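Local coordinates for protein yahD a copper inducible hydrolase (Lactococcus lactis subsp. lactis, PDB 3OG9) that is a copper-inducible protein of the alpha/beta hydrolase fold that probably acts as a hydrolase and binds D-malate in its pocket, at residues T5-F9 and D28-L32; L16-L22 and K103-Y109; H23-E29 and S47-R51; N58-K62 and N111-V115; T83-T87 and M119-I125. All blocks are in the same frame, centred on the assembly; numbering follows the deposited sequence.

Contact 1. Residues T5-F9 and D28-L32; sequences TDYVF and DEHQL
Asp6 leads into the edge strand 7-10. Its CB bond points toward residues 28-32, and Asp6 CB lies 4.0 Å from Glu29 OE2. Tyr7 is extended (phi/psi -152/157). Its CA-to-CB bond points away from residues 28-32, and its hydroxyl is hydrogen-bonded to Lys96. Only its backbone meets the other segment: Tyr7 C is 4.1 Å from Glu29 CG, and the CA atoms of Tyr7 and Glu29 are 5.7 Å apart. Val8 (phi/psi -114/136, chi1 t) points toward the turn. Val8 CG2 packs 3.7 Å from Glu29 CG. Val8 CG2 also sits over one face of the His30 ring, 3.7 Å from its centroid, as a CH-pi contact. Residues 28-31 form a type I beta turn, with Gln31 N bonded to Asp28 O at 3.1 Å. An Asx turn overlaps it: Asp28 OD1 accepts from His30 N at 2.8 Å. Glu29 takes chi1 p and chi2 m. This lays its CH2 groups along the strand, while its carboxylate forms a salt bridge with Arg49. The turn, which precedes helix 33-39, packs on one face of the edge strand, near the surface. The segments share no hydrogen bond, so packing and one CH-pi contact join them.

Contact 2. Residues L16-L22 and K103-Y109; sequences LAPLLLL and KMIAIGY
The Leu19 side chain packs beside that of Ile105 on one face of the sheet, with Leu19 CD2 3.9 Å from Ile105 CD1. Leu19 CD1 reaches Ile107 CD1 at 4.1 Å. Leu19 and Leu21 are both mt rotamers, and Leu21 CD2 packs 3.9 Å from Ile107 CB. This face is covered by helix 33-39, through Ala36 and Val33. Leu20, Leu22 and Ala106 point to the other face, where Leu20 touches Val90 and Leu22 touches Leu86 of helix 76-97. There Leu20 CB is 4.0 Å from Met104 SD. Strands 19-22 and 105-109 run parallel, with axes 4.6 Å apart at closest and a crossing angle of -20°. The register pairs Leu19 with Ile105, Leu20 with Ala106, Leu21 with Ile107 and Leu22 with Gly108. These are two neighbouring central strands of the alpha/beta hydrolase sheet. Strand 105-109 leads into the probable nucleophile elbow, which includes Gly108 and Ser110. Five backbone hydrogen bonds join the pair: Ile105 N to Pro18 O (2.8 Å), Leu20 N to Ile105 O (2.9 Å), Ile107 N to Leu20 O (2.9 Å), Leu22 N to Ile107 O (3.0 Å) and Tyr109 N to Leu22 O (3.2 Å). Gly108 CA approaches Leu22 O at 3.2 Å in a CA-H...O contact. Upstream, Pro18 CG touches Met104 CE at 4.0 Å, and Ala17 CB lies 3.3 Å from Lys103 O.

Contact 3. Residues H23-E29 and S47-R51; sequences HSTGGDE and SIRGR. With MLT (D-malate), chain C.
Five direct hydrogen bonds, one of them weak, join the loop 23-29 to the end of strand 45-48 and beyond. His23 (chi1 p) has both ring nitrogens engaged. His23 ND1 donates to Ser24 O at 2.8 Å, and His23 NE2 accepts from Gly50 N at 3.0 Å, almost in line. Ser24 O also takes Gly27 N at 2.9 Å, which closes a type II beta turn over residues 24-27. Gly26 has positive phi (85/-6), as suits the third position there. Glu29 (chi1 p, chi2 m) forms a salt bridge with Arg49, CA atoms 4.8 Å apart. Arg49 NE donates to Glu29 OE1 at 2.8 Å, Arg49 NH2 to Glu29 OE2 at 3.1 Å and, weakly, Arg49 NH2 to Glu29 OE1 at 3.3 Å. Ser47 OG (chi1 t) donates to Glu29 O at 2.6 Å. A water donates to Asp28 O at 2.9 Å and weakly to Ser47 OG at 3.4 Å. Glu29 N is buried without a partner. The loop follows strand 19-22 and supplies Thr25 to the ligand pocket, where Thr25 OG1 donates to O5 of D-malate at 2.7 Å. His23 NE2 accepts and ND1 donates, which implies a neutral imidazole protonated on ND1.

Contact 4. Residues N58-K62 and N111-V115; sequences NRYFK and NGANV. With MLT (D-malate), chain C.
Two donors, Arg59 NH2 and Asn111 ND2, lie 3.3 Å apart without bonding, and the same D-malate carboxylate serves both. Asn111 begins helix 111-121, within the probable nucleophile elbow of this alpha/beta hydrolase, directly after Ser110. Arg59 belongs to the loop before helix 76-97. Arg59 NH1 and NH2 each donate to malate O1 at 2.8 Å. Malate O2 accepts from Asn111 ND2 at 2.9 Å and from Asn114 ND2 at 2.8 Å. The guanidinium is also fixed to its own loop, with Arg59 NE 2.8 Å from Phe61 O. Asn111 ND2 lies over one face of that guanidinium. The segments come closest in the backbone at Tyr60 and Gly112, CA atoms 6.8 Å apart. Tyr60 (chi1 m) sets CE2 3.7 Å from Gly112 CA and CB 3.6 Å from Val115 CG2. Phe61 (chi1 p) meets the same methyl group edge-on, Phe61 CD2 to Val115 CG2 3.6 Å. One hydrogen bond joins the segments directly: Tyr60 N donates to Asn111 OD1 at 2.7 Å.

Contact 5. Residues T83-T87 and M119-I125; sequences TDWLT and MFLRGKI
Lys124, Met119 and Thr87 bury the most surface here. Lys124 extends its chain from the loop after helix 111-121 (chi1 m, then all t) toward helix 76-97. Lys124 NZ forms a salt bridge with Asp84 OD1 at 2.5 Å and donates to Thr83 OG1 at 2.8 Å. Asp80 adds a second salt bridge to the same NZ. Met119 (chi1 m, chi2 t, chi3 m) also points toward helix 76-97. Met119 CG packs 3.7 Å from Thr83 CG2, and Met119 CE lies 3.7 Å from Leu86 CD2. Thr87 (chi1 t) donates from OG1 to Lys124 O at 2.8 Å. Thr87 OG1 is 3.4 Å from Ile125 CG1. Nearest CA pairs are Thr83 with Met119 (6.6 Å) and Thr87 with Ile125 (6.2 Å). Gly123 has positive phi (69/28). Lys124 N bonds to Met119 O at 2.8 Å and Gly123 N to Phe120 O at 3.1 Å. These make a Schellman motif, which turns the chain out of the helix that begins at the probable nucleophile elbow in this alpha/beta hydrolase.

From the N terminus, contact 1 closes first, bringing edge strand 7-10 to the loop before helix 33-39. Contact 2 opens between its segments and closes much later at strand 105-109, so the two cross. Contact 3 shares Asp28 and Glu29 with contact 1 and nests inside the loop of contact 2. Strand 45-48, where it ends, lies between strands 7-10 and 19-22 in the sheet. Contact 4 opens after contact 3 closes and crosses contact 2. Contacts 3 and 4 meet through Ile48 and Tyr60, and both touch D-malate. Contact 5 crosses contacts 2 and 4, tying helix 76-97 to the end of helix 111-121.

Contact 1. Residues T5-F9 and D28-L32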
# COMPACT_ATOMS: atom_id res chain seq x y z
N THR A 5 14.03 13.65 2.26
CA THR A 5 12.83 12.92 1.87
C THR A 5 11.99 13.68 0.87
O THR A 5 11.60 14.83 1.09
CB THR A 5 11.97 12.57 3.09
OG1 THR A 5 12.81 11.99 4.10
CG2 THR A 5 10.84 11.55 2.70
N ASP A 6 11.69 13.01 -0.22
CA ASP A 6 10.75 13.51 -1.21
C ASP A 6 9.33 13.12 -0.82
O ASP A 6 9.00 11.93 -0.77
CB ASP A 6 11.12 12.91 -2.56
CG ASP A 6 12.50 13.37 -3.00
OD1 ASP A 6 12.65 14.59 -3.11
OD2 ASP A 6 13.42 12.52 -3.19
N TYR A 7 8.52 14.12 -0.49
CA TYR A 7 7.13 13.86 -0.05
C TYR A 7 6.19 15.02 -0.38
O TYR A 7 6.65 16.15 -0.57
CB TYR A 7 7.07 13.45 1.43
CG TYR A 7 7.09 14.58 2.43
CD1 TYR A 7 5.91 15.09 2.94
CD2 TYR A 7 8.31 15.15 2.85
CE1 TYR A 7 5.92 16.16 3.87
CE2 TYR A 7 8.34 16.20 3.75
CZ TYR A 7 7.15 16.69 4.28
OH TYR A 7 7.20 17.73 5.19
N VAL A 8 4.89 14.74 -0.48
CA VAL A 8 3.84 15.79 -0.53
C VAL A 8 2.99 15.70 0.73
O VAL A 8 2.59 14.59 1.14
CB VAL A 8 2.89 15.54 -1.74
CG1 VAL A 8 1.65 16.48 -1.71
CG2 VAL A 8 3.62 15.71 -3.01
N PHE A 9 2.68 16.84 1.33
CA PHE A 9 1.61 16.90 2.34
C PHE A 9 0.53 17.90 1.89
O PHE A 9 0.86 19.00 1.44
CB PHE A 9 2.15 17.24 3.72
CG PHE A 9 1.05 17.51 4.72
CD1 PHE A 9 0.27 16.46 5.20
CD2 PHE A 9 0.75 18.79 5.11
CE1 PHE A 9 -0.77 16.69 6.09
CE2 PHE A 9 -0.29 19.03 6.00
CZ PHE A 9 -1.05 17.98 6.48
N ASP A 28 5.90 8.44 -8.50
CA ASP A 28 6.51 9.34 -7.53
C ASP A 28 5.47 9.82 -6.52
O ASP A 28 4.32 9.38 -6.55
CB ASP A 28 7.22 10.51 -8.24
CG ASP A 28 6.26 11.45 -8.96
OD1 ASP A 28 5.04 11.51 -8.64
OD2 ASP A 28 6.74 12.16 -9.88
N GLU A 29 5.87 10.75 -5.67
CA GLU A 29 4.99 11.24 -4.60
C GLU A 29 3.70 11.93 -5.09
O GLU A 29 2.75 12.08 -4.32
CB GLU A 29 5.77 12.11 -3.58
CG GLU A 29 6.29 13.41 -4.11
CD GLU A 29 7.60 13.28 -4.86
OE1 GLU A 29 7.97 12.16 -5.32
OE2 GLU A 29 8.26 14.33 -5.03
N HIS A 30 3.67 12.36 -6.36
CA HIS A 30 2.47 12.98 -6.94
C HIS A 30 1.51 12.03 -7.65
O HIS A 30 0.38 12.40 -7.94
CB HIS A 30 2.87 14.12 -7.90
CG HIS A 30 3.53 15.27 -7.21
ND1 HIS A 30 4.90 15.41 -7.15
CD2 HIS A 30 3.00 16.31 -6.53
CE1 HIS A 30 5.19 16.51 -6.48
NE2 HIS A 30 4.06 17.08 -6.10
N GLN A 31 1.97 10.81 -7.93
CA GLN A 31 1.22 9.88 -8.76
C GLN A 31 -0.24 9.70 -8.28
O GLN A 31 -1.16 9.72 -9.09
CB GLN A 31 1.91 8.50 -8.75
CG GLN A 31 1.16 7.46 -9.61
CD GLN A 31 1.81 6.11 -9.61
OE1 GLN A 31 1.92 5.46 -8.57
NE2 GLN A 31 2.22 5.65 -10.81
N LEU A 32 -0.44 9.50 -6.98
CA LEU A 32 -1.75 9.03 -6.48
C LEU A 32 -2.60 10.13 -5.91
O LEU A 32 -3.72 9.88 -5.44
CB LEU A 32 -1.56 7.90 -5.44
CG LEU A 32 -1.05 6.58 -6.06
CD1 LEU A 32 -0.78 5.51 -5.01
CD2 LEU A 32 -2.02 6.05 -7.12

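Contact 2. Residues L16-L22 and K103-Y109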
# COMPACT_ATOMS: atom_id res chain seq x y z
N LEU A 16 -10.25 14.77 9.89
CA LEU A 16 -10.47 13.55 9.12
C LEU A 16 -9.21 12.69 9.08
O LEU A 16 -8.08 13.21 9.16
CB LEU A 16 -10.89 13.90 7.70
CG LEU A 16 -12.36 13.81 7.29
CD1 LEU A 16 -13.31 14.23 8.40
CD2 LEU A 16 -12.64 14.59 6.00
N ALA A 17 -9.41 11.38 8.96
CA ALA A 17 -8.32 10.40 8.92
C ALA A 17 -7.32 10.67 7.80
O ALA A 17 -7.72 10.94 6.66
CB ALA A 17 -8.89 9.00 8.78
N PRO A 18 -6.03 10.59 8.11
CA PRO A 18 -5.03 10.90 7.11
C PRO A 18 -4.86 9.73 6.14
O PRO A 18 -5.09 8.56 6.50
CB PRO A 18 -3.76 11.10 7.95
CG PRO A 18 -3.96 10.16 9.12
CD PRO A 18 -5.44 10.22 9.41
N LEU A 19 -4.48 10.06 4.91
CA LEU A 19 -4.18 9.05 3.89
C LEU A 19 -2.68 9.00 3.70
O LEU A 19 -2.05 10.05 3.56
CB LEU A 19 -4.85 9.44 2.56
CG LEU A 19 -6.31 9.89 2.65
CD1 LEU A 19 -6.75 10.34 1.28
CD2 LEU A 19 -7.23 8.78 3.22
N LEU A 20 -2.10 7.80 3.69
CA LEU A 20 -0.68 7.64 3.29
C LEU A 20 -0.64 7.05 1.88
O LEU A 20 -1.13 5.94 1.68
CB LEU A 20 0.07 6.68 4.25
CG LEU A 20 1.54 6.39 3.86
CD1 LEU A 20 2.38 7.65 4.05
CD2 LEU A 20 2.18 5.18 4.64
N LEU A 21 -0.08 7.76 0.91
CA LEU A 21 -0.07 7.27 -0.46
C LEU A 21 1.28 6.69 -0.82
O LEU A 21 2.32 7.29 -0.53
CB LEU A 21 -0.39 8.41 -1.46
CG LEU A 21 -1.57 9.30 -1.12
CD1 LEU A 21 -1.81 10.25 -2.29
CD2 LEU A 21 -2.87 8.50 -0.73
N LEU A 22 1.25 5.54 -1.49
CA LEU A 22 2.46 4.85 -1.88
C LEU A 22 2.33 4.49 -3.35
O LEU A 22 1.36 3.84 -3.75
CB LEU A 22 2.69 3.62 -1.00
CG LEU A 22 2.79 3.94 0.51
CD1 LEU A 22 2.71 2.68 1.32
CD2 LEU A 22 4.10 4.69 0.80
N LYS A 103 -5.03 6.36 12.85
CA LYS A 103 -6.21 6.66 12.04
C LYS A 103 -5.91 6.52 10.54
O LYS A 103 -6.80 6.61 9.70
CB LYS A 103 -6.70 8.09 12.28
CG LYS A 103 -7.19 8.38 13.70
CD LYS A 103 -7.77 9.83 13.82
CE LYS A 103 -9.07 10.02 13.02
NZ LYS A 103 -9.55 11.47 12.93
N MET A 104 -4.63 6.33 10.23
CA MET A 104 -4.14 6.35 8.86
C MET A 104 -4.75 5.27 7.94
O MET A 104 -4.90 4.09 8.31
CB MET A 104 -2.61 6.28 8.88
CG MET A 104 -1.94 6.89 7.71
SD MET A 104 -0.19 7.25 8.15
CE MET A 104 -0.19 8.98 8.64
N ILE A 105 -5.09 5.72 6.73
CA ILE A 105 -5.60 4.84 5.68
C ILE A 105 -4.51 4.82 4.62
O ILE A 105 -4.22 5.84 4.02
CB ILE A 105 -6.88 5.38 5.08
CG1 ILE A 105 -8.00 5.47 6.13
CG2 ILE A 105 -7.37 4.48 3.89
CD1 ILE A 105 -9.15 6.39 5.62
N ALA A 106 -3.89 3.66 4.43
CA ALA A 106 -2.89 3.50 3.38
C ALA A 106 -3.58 3.22 2.09
O ALA A 106 -4.49 2.37 2.04
CB ALA A 106 -1.89 2.36 3.69
N ILE A 107 -3.15 3.95 1.05
CA ILE A 107 -3.64 3.76 -0.32
C ILE A 107 -2.40 3.57 -1.18
O ILE A 107 -1.58 4.47 -1.30
CB ILE A 107 -4.46 4.98 -0.83
CG1 ILE A 107 -5.67 5.28 0.10
CG2 ILE A 107 -4.96 4.70 -2.28
CD1 ILE A 107 -6.44 6.55 -0.24
N GLY A 108 -2.24 2.37 -1.74
CA GLY A 108 -1.05 2.06 -2.51
C GLY A 108 -1.44 1.43 -3.83
O GLY A 108 -2.53 0.84 -3.98
N TYR A 109 -0.53 1.52 -4.78
CA TYR A 109 -0.73 0.88 -6.07
C TYR A 109 0.53 0.06 -6.37
O TYR A 109 1.63 0.60 -6.32
CB TYR A 109 -0.96 1.95 -7.12
CG TYR A 109 -0.97 1.47 -8.56
CD1 TYR A 109 -1.45 0.20 -8.91
CD2 TYR A 109 -0.50 2.30 -9.58
CE1 TYR A 109 -1.47 -0.23 -10.24
CE2 TYR A 109 -0.50 1.88 -10.91
CZ TYR A 109 -0.97 0.62 -11.23
OH TYR A 109 -0.97 0.21 -12.55

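Contact 3. Residues H23-E29 and S47-R51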
# COMPACT_ATOMS: atom_id res chain seq x y z
N HIS A 23 3.29 4.95 -4.13
CA HIS A 23 3.27 4.85 -5.62
C HIS A 23 3.72 3.49 -6.17
O HIS A 23 4.28 2.67 -5.44
CB HIS A 23 4.15 5.98 -6.23
CG HIS A 23 5.60 5.92 -5.83
ND1 HIS A 23 6.47 4.99 -6.36
CD2 HIS A 23 6.32 6.65 -4.96
CE1 HIS A 23 7.67 5.16 -5.83
NE2 HIS A 23 7.61 6.17 -4.98
N SER A 24 3.45 3.25 -7.46
CA SER A 24 3.90 2.03 -8.13
C SER A 24 5.34 2.20 -8.58
O SER A 24 5.92 3.27 -8.46
CB SER A 24 3.04 1.76 -9.38
OG SER A 24 3.19 2.86 -10.28
N THR A 25 5.91 1.15 -9.16
CA THR A 25 7.25 1.24 -9.74
C THR A 25 7.24 2.30 -10.81
O THR A 25 6.38 2.30 -11.70
CB THR A 25 7.69 -0.11 -10.34
OG1 THR A 25 7.74 -1.09 -9.30
CG2 THR A 25 9.08 -0.01 -10.98
N GLY A 26 8.21 3.20 -10.72
CA GLY A 26 8.34 4.27 -11.69
C GLY A 26 7.46 5.47 -11.36
O GLY A 26 7.52 6.47 -12.06
N GLY A 27 6.61 5.36 -10.33
CA GLY A 27 5.80 6.48 -9.89
C GLY A 27 6.58 7.43 -9.01
O GLY A 27 7.80 7.26 -8.81
N ASP A 28 5.90 8.44 -8.50
CA ASP A 28 6.51 9.34 -7.53
C ASP A 28 5.47 9.82 -6.52
O ASP A 28 4.32 9.38 -6.55
CB ASP A 28 7.22 10.51 -8.24
CG ASP A 28 6.26 11.45 -8.96
OD1 ASP A 28 5.04 11.51 -8.64
OD2 ASP A 28 6.74 12.16 -9.88
N GLU A 29 5.87 10.75 -5.67
CA GLU A 29 4.99 11.24 -4.60
C GLU A 29 3.70 11.93 -5.09
O GLU A 29 2.75 12.08 -4.32
CB GLU A 29 5.77 12.11 -3.58
CG GLU A 29 6.29 13.41 -4.11
CD GLU A 29 7.60 13.28 -4.86
OE1 GLU A 29 7.97 12.16 -5.32
OE2 GLU A 29 8.26 14.33 -5.03
N SER A 47 2.11 11.75 1.19
CA SER A 47 2.57 10.88 0.09
C SER A 47 4.08 10.88 0.07
O SER A 47 4.67 11.93 -0.12
CB SER A 47 2.03 11.40 -1.25
OG SER A 47 2.35 10.52 -2.31
N ILE A 48 4.71 9.72 0.27
CA ILE A 48 6.16 9.63 0.43
C ILE A 48 6.80 8.80 -0.72
O ILE A 48 6.35 7.66 -0.97
CB ILE A 48 6.54 8.97 1.80
CG1 ILE A 48 6.03 9.81 2.99
CG2 ILE A 48 8.07 8.73 1.92
CD1 ILE A 48 6.01 9.03 4.32
N ARG A 49 7.81 9.36 -1.39
CA ARG A 49 8.51 8.67 -2.48
C ARG A 49 9.41 7.56 -1.95
O ARG A 49 10.06 7.73 -0.93
CB ARG A 49 9.36 9.65 -3.31
CG ARG A 49 9.84 9.08 -4.68
CD ARG A 49 11.00 9.89 -5.23
NE ARG A 49 10.58 11.25 -5.57
CZ ARG A 49 11.35 12.16 -6.15
NH1 ARG A 49 12.61 11.88 -6.46
NH2 ARG A 49 10.85 13.36 -6.41
N GLY A 50 9.48 6.44 -2.65
CA GLY A 50 10.42 5.38 -2.34
C GLY A 50 11.85 5.89 -2.52
O GLY A 50 12.10 6.80 -3.32
N ARG A 51 12.78 5.31 -1.78
CA ARG A 51 14.17 5.77 -1.78
C ARG A 51 15.04 5.08 -2.84
O ARG A 51 16.16 5.53 -3.08
CB ARG A 51 14.79 5.49 -0.42
CG ARG A 51 14.28 6.40 0.67
CD ARG A 51 15.32 6.48 1.80
NE ARG A 51 15.65 5.17 2.36
CZ ARG A 51 16.51 5.02 3.36
NH1 ARG A 51 17.07 6.10 3.90
NH2 ARG A 51 16.80 3.82 3.83
C1 MLT C . 7.03 -5.16 -6.54
O1 MLT C . 8.25 -4.93 -6.74
O2 MLT C . 6.44 -4.70 -5.53
C2 MLT C . 6.26 -6.03 -7.51
O3 MLT C . 7.09 -6.54 -8.54
C3 MLT C . 5.06 -5.28 -8.11
C4 MLT C . 5.45 -4.13 -9.01
O4 MLT C . 4.73 -3.92 -10.01
O5 MLT C . 6.43 -3.37 -8.80
O HOH W 1 1.82 8.82 -5.17

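Contact 4. Residues N58-K62 and N111-V115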
# COMPACT_ATOMS: atom_id res chain seq x y z
N ASN A 58 11.76 4.90 -9.83
CA ASN A 58 11.47 4.99 -8.39
C ASN A 58 10.84 3.70 -7.89
O ASN A 58 9.94 3.18 -8.55
CB ASN A 58 10.53 6.18 -8.11
CG ASN A 58 11.16 7.52 -8.39
OD1 ASN A 58 12.39 7.66 -8.36
ND2 ASN A 58 10.32 8.53 -8.62
N ARG A 59 11.28 3.22 -6.73
CA ARG A 59 10.74 1.99 -6.10
C ARG A 59 10.94 2.08 -4.59
O ARG A 59 11.77 2.86 -4.11
CB ARG A 59 11.49 0.73 -6.57
CG ARG A 59 11.12 0.18 -7.94
CD ARG A 59 11.91 -1.11 -8.23
NE ARG A 59 11.72 -2.03 -7.13
CZ ARG A 59 10.70 -2.88 -7.01
NH1 ARG A 59 9.78 -2.96 -7.95
NH2 ARG A 59 10.60 -3.64 -5.93
N TYR A 60 10.21 1.25 -3.84
CA TYR A 60 10.38 1.20 -2.38
C TYR A 60 11.45 0.24 -1.88
O TYR A 60 11.91 0.39 -0.75
CB TYR A 60 9.06 0.90 -1.68
CG TYR A 60 8.15 2.08 -1.75
CD1 TYR A 60 8.27 3.14 -0.84
CD2 TYR A 60 7.19 2.18 -2.79
CE1 TYR A 60 7.45 4.26 -0.95
CE2 TYR A 60 6.36 3.30 -2.88
CZ TYR A 60 6.48 4.31 -1.96
OH TYR A 60 5.66 5.42 -2.06
N PHE A 61 11.85 -0.73 -2.69
CA PHE A 61 12.88 -1.70 -2.27
C PHE A 61 13.47 -2.34 -3.52
O PHE A 61 12.91 -2.23 -4.60
CB PHE A 61 12.31 -2.76 -1.28
CG PHE A 61 11.31 -3.68 -1.90
CD1 PHE A 61 11.73 -4.84 -2.57
CD2 PHE A 61 9.96 -3.36 -1.90
CE1 PHE A 61 10.82 -5.68 -3.20
CE2 PHE A 61 9.03 -4.22 -2.54
CZ PHE A 61 9.47 -5.39 -3.18
N LYS A 62 14.64 -2.94 -3.37
CA LYS A 62 15.41 -3.42 -4.53
C LYS A 62 14.89 -4.75 -5.05
O LYS A 62 14.31 -5.55 -4.30
CB LYS A 62 16.87 -3.59 -4.13
CG LYS A 62 17.59 -2.28 -3.93
CD LYS A 62 18.92 -2.49 -3.19
CE LYS A 62 20.08 -2.67 -4.14
NZ LYS A 62 20.11 -3.99 -4.82
N ASN A 111 3.85 -1.71 -6.44
CA ASN A 111 4.96 -1.62 -5.46
C ASN A 111 4.59 -0.98 -4.10
O ASN A 111 4.83 -1.57 -3.03
CB ASN A 111 6.17 -0.90 -6.10
CG ASN A 111 7.45 -1.04 -5.30
OD1 ASN A 111 8.17 -0.06 -5.12
ND2 ASN A 111 7.78 -2.26 -4.87
N GLY A 112 4.00 0.22 -4.12
CA GLY A 112 3.57 0.87 -2.85
C GLY A 112 2.54 0.06 -2.04
O GLY A 112 2.61 -0.01 -0.81
N ALA A 113 1.59 -0.56 -2.73
CA ALA A 113 0.56 -1.38 -2.08
C ALA A 113 1.22 -2.59 -1.37
O ALA A 113 0.84 -2.95 -0.25
CB ALA A 113 -0.44 -1.86 -3.14
N ASN A 114 2.21 -3.18 -2.03
CA ASN A 114 2.94 -4.34 -1.51
C ASN A 114 3.68 -4.03 -0.24
O ASN A 114 3.68 -4.85 0.71
CB ASN A 114 3.92 -4.84 -2.61
CG ASN A 114 3.19 -5.40 -3.79
OD1 ASN A 114 2.01 -5.70 -3.67
ND2 ASN A 114 3.87 -5.55 -4.95
N VAL A 115 4.27 -2.84 -0.21
CA VAL A 115 5.05 -2.37 0.92
C VAL A 115 4.15 -2.06 2.11
O VAL A 115 4.48 -2.42 3.26
CB VAL A 115 5.94 -1.18 0.45
CG1 VAL A 115 6.33 -0.22 1.57
CG2 VAL A 115 7.18 -1.76 -0.24
C1 MLT C . 7.03 -5.16 -6.54
O1 MLT C . 8.25 -4.93 -6.74
O2 MLT C . 6.44 -4.70 -5.53
C2 MLT C . 6.26 -6.03 -7.51
O3 MLT C . 7.09 -6.54 -8.54
C3 MLT C . 5.06 -5.28 -8.11
C4 MLT C . 5.45 -4.13 -9.01
O4 MLT C . 4.73 -3.92 -10.01
O5 MLT C . 6.43 -3.37 -8.80

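Contact 5. Residues T83-T87 and M119-I125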
# COMPACT_ATOMS: atom_id res chain seq x y z
N THR A 83 11.47 -0.71 4.81
CA THR A 83 10.25 -0.63 5.63
C THR A 83 10.52 -0.11 7.06
O THR A 83 9.66 0.56 7.64
CB THR A 83 9.42 -1.90 5.63
OG1 THR A 83 10.19 -3.01 6.09
CG2 THR A 83 8.84 -2.18 4.21
N ASP A 84 11.70 -0.37 7.60
CA ASP A 84 12.11 0.27 8.89
C ASP A 84 12.21 1.76 8.68
O ASP A 84 11.72 2.57 9.50
CB ASP A 84 13.43 -0.26 9.40
CG ASP A 84 13.30 -1.63 10.06
OD1 ASP A 84 12.19 -2.15 10.23
OD2 ASP A 84 14.35 -2.19 10.37
N TRP A 85 12.83 2.15 7.56
CA TRP A 85 12.98 3.56 7.23
C TRP A 85 11.62 4.23 7.05
O TRP A 85 11.36 5.29 7.63
CB TRP A 85 13.83 3.76 5.97
CG TRP A 85 13.76 5.22 5.56
CD1 TRP A 85 14.42 6.27 6.13
CD2 TRP A 85 12.90 5.78 4.57
NE1 TRP A 85 14.07 7.45 5.50
CE2 TRP A 85 13.13 7.18 4.55
CE3 TRP A 85 11.98 5.24 3.66
CZ2 TRP A 85 12.47 8.02 3.67
CZ3 TRP A 85 11.33 6.08 2.79
CH2 TRP A 85 11.58 7.47 2.81
N LEU A 86 10.74 3.58 6.27
CA LEU A 86 9.45 4.16 5.97
C LEU A 86 8.56 4.28 7.22
O LEU A 86 7.90 5.27 7.40
CB LEU A 86 8.72 3.38 4.86
CG LEU A 86 7.39 3.93 4.34
CD1 LEU A 86 7.50 5.36 3.85
CD2 LEU A 86 6.87 3.03 3.21
N THR A 87 8.55 3.26 8.07
CA THR A 87 7.76 3.37 9.31
C THR A 87 8.24 4.56 10.16
O THR A 87 7.43 5.33 10.67
CB THR A 87 7.67 2.02 10.11
OG1 THR A 87 6.93 2.22 11.32
CG2 THR A 87 9.03 1.49 10.44
N MET A 119 4.26 -4.06 5.66
CA MET A 119 4.38 -3.33 6.94
C MET A 119 3.26 -3.67 7.92
O MET A 119 3.50 -3.83 9.12
CB MET A 119 4.40 -1.83 6.69
CG MET A 119 5.76 -1.38 6.13
SD MET A 119 5.90 0.40 5.89
CE MET A 119 4.44 0.77 4.94
N PHE A 120 2.05 -3.78 7.39
CA PHE A 120 0.83 -4.05 8.18
C PHE A 120 0.95 -5.45 8.77
O PHE A 120 0.77 -5.65 10.00
CB PHE A 120 -0.35 -4.01 7.21
CG PHE A 120 -1.70 -3.90 7.86
CD1 PHE A 120 -1.93 -2.98 8.87
CD2 PHE A 120 -2.75 -4.69 7.42
CE1 PHE A 120 -3.21 -2.84 9.46
CE2 PHE A 120 -4.02 -4.56 7.99
CZ PHE A 120 -4.25 -3.62 9.01
N LEU A 121 1.28 -6.40 7.91
CA LEU A 121 1.38 -7.81 8.29
C LEU A 121 2.57 -8.10 9.22
O LEU A 121 2.52 -9.03 10.04
CB LEU A 121 1.44 -8.70 7.04
CG LEU A 121 0.10 -8.90 6.36
CD1 LEU A 121 0.26 -9.45 4.96
CD2 LEU A 121 -0.79 -9.83 7.17
N ARG A 122 3.64 -7.31 9.09
CA ARG A 122 4.80 -7.42 9.96
C ARG A 122 4.59 -6.66 11.26
O ARG A 122 5.47 -6.72 12.13
CB ARG A 122 6.04 -6.85 9.25
CG ARG A 122 6.66 -7.76 8.18
CD ARG A 122 7.47 -8.85 8.84
NE ARG A 122 8.23 -9.70 7.93
CZ ARG A 122 9.03 -10.67 8.35
NH1 ARG A 122 9.16 -10.90 9.65
NH2 ARG A 122 9.71 -11.42 7.50
N GLY A 123 3.49 -5.89 11.36
CA GLY A 123 3.22 -5.06 12.55
C GLY A 123 4.15 -3.86 12.74
O GLY A 123 4.37 -3.40 13.86
N LYS A 124 4.69 -3.34 11.64
CA LYS A 124 5.58 -2.18 11.72
C LYS A 124 4.80 -0.86 11.76
O LYS A 124 5.29 0.13 12.33
CB LYS A 124 6.59 -2.17 10.57
CG LYS A 124 7.58 -3.34 10.52
CD LYS A 124 8.67 -3.01 9.47
CE LYS A 124 9.71 -4.11 9.38
NZ LYS A 124 10.99 -3.73 8.64
N ILE A 125 3.60 -0.84 11.17
CA ILE A 125 2.69 0.32 11.25
C ILE A 125 1.26 -0.18 11.55
O ILE A 125 0.76 -1.10 10.90
CB ILE A 125 2.65 1.21 9.95
CG1 ILE A 125 4.02 1.73 9.54
CG2 ILE A 125 1.75 2.46 10.15
CD1 ILE A 125 4.03 2.92 8.48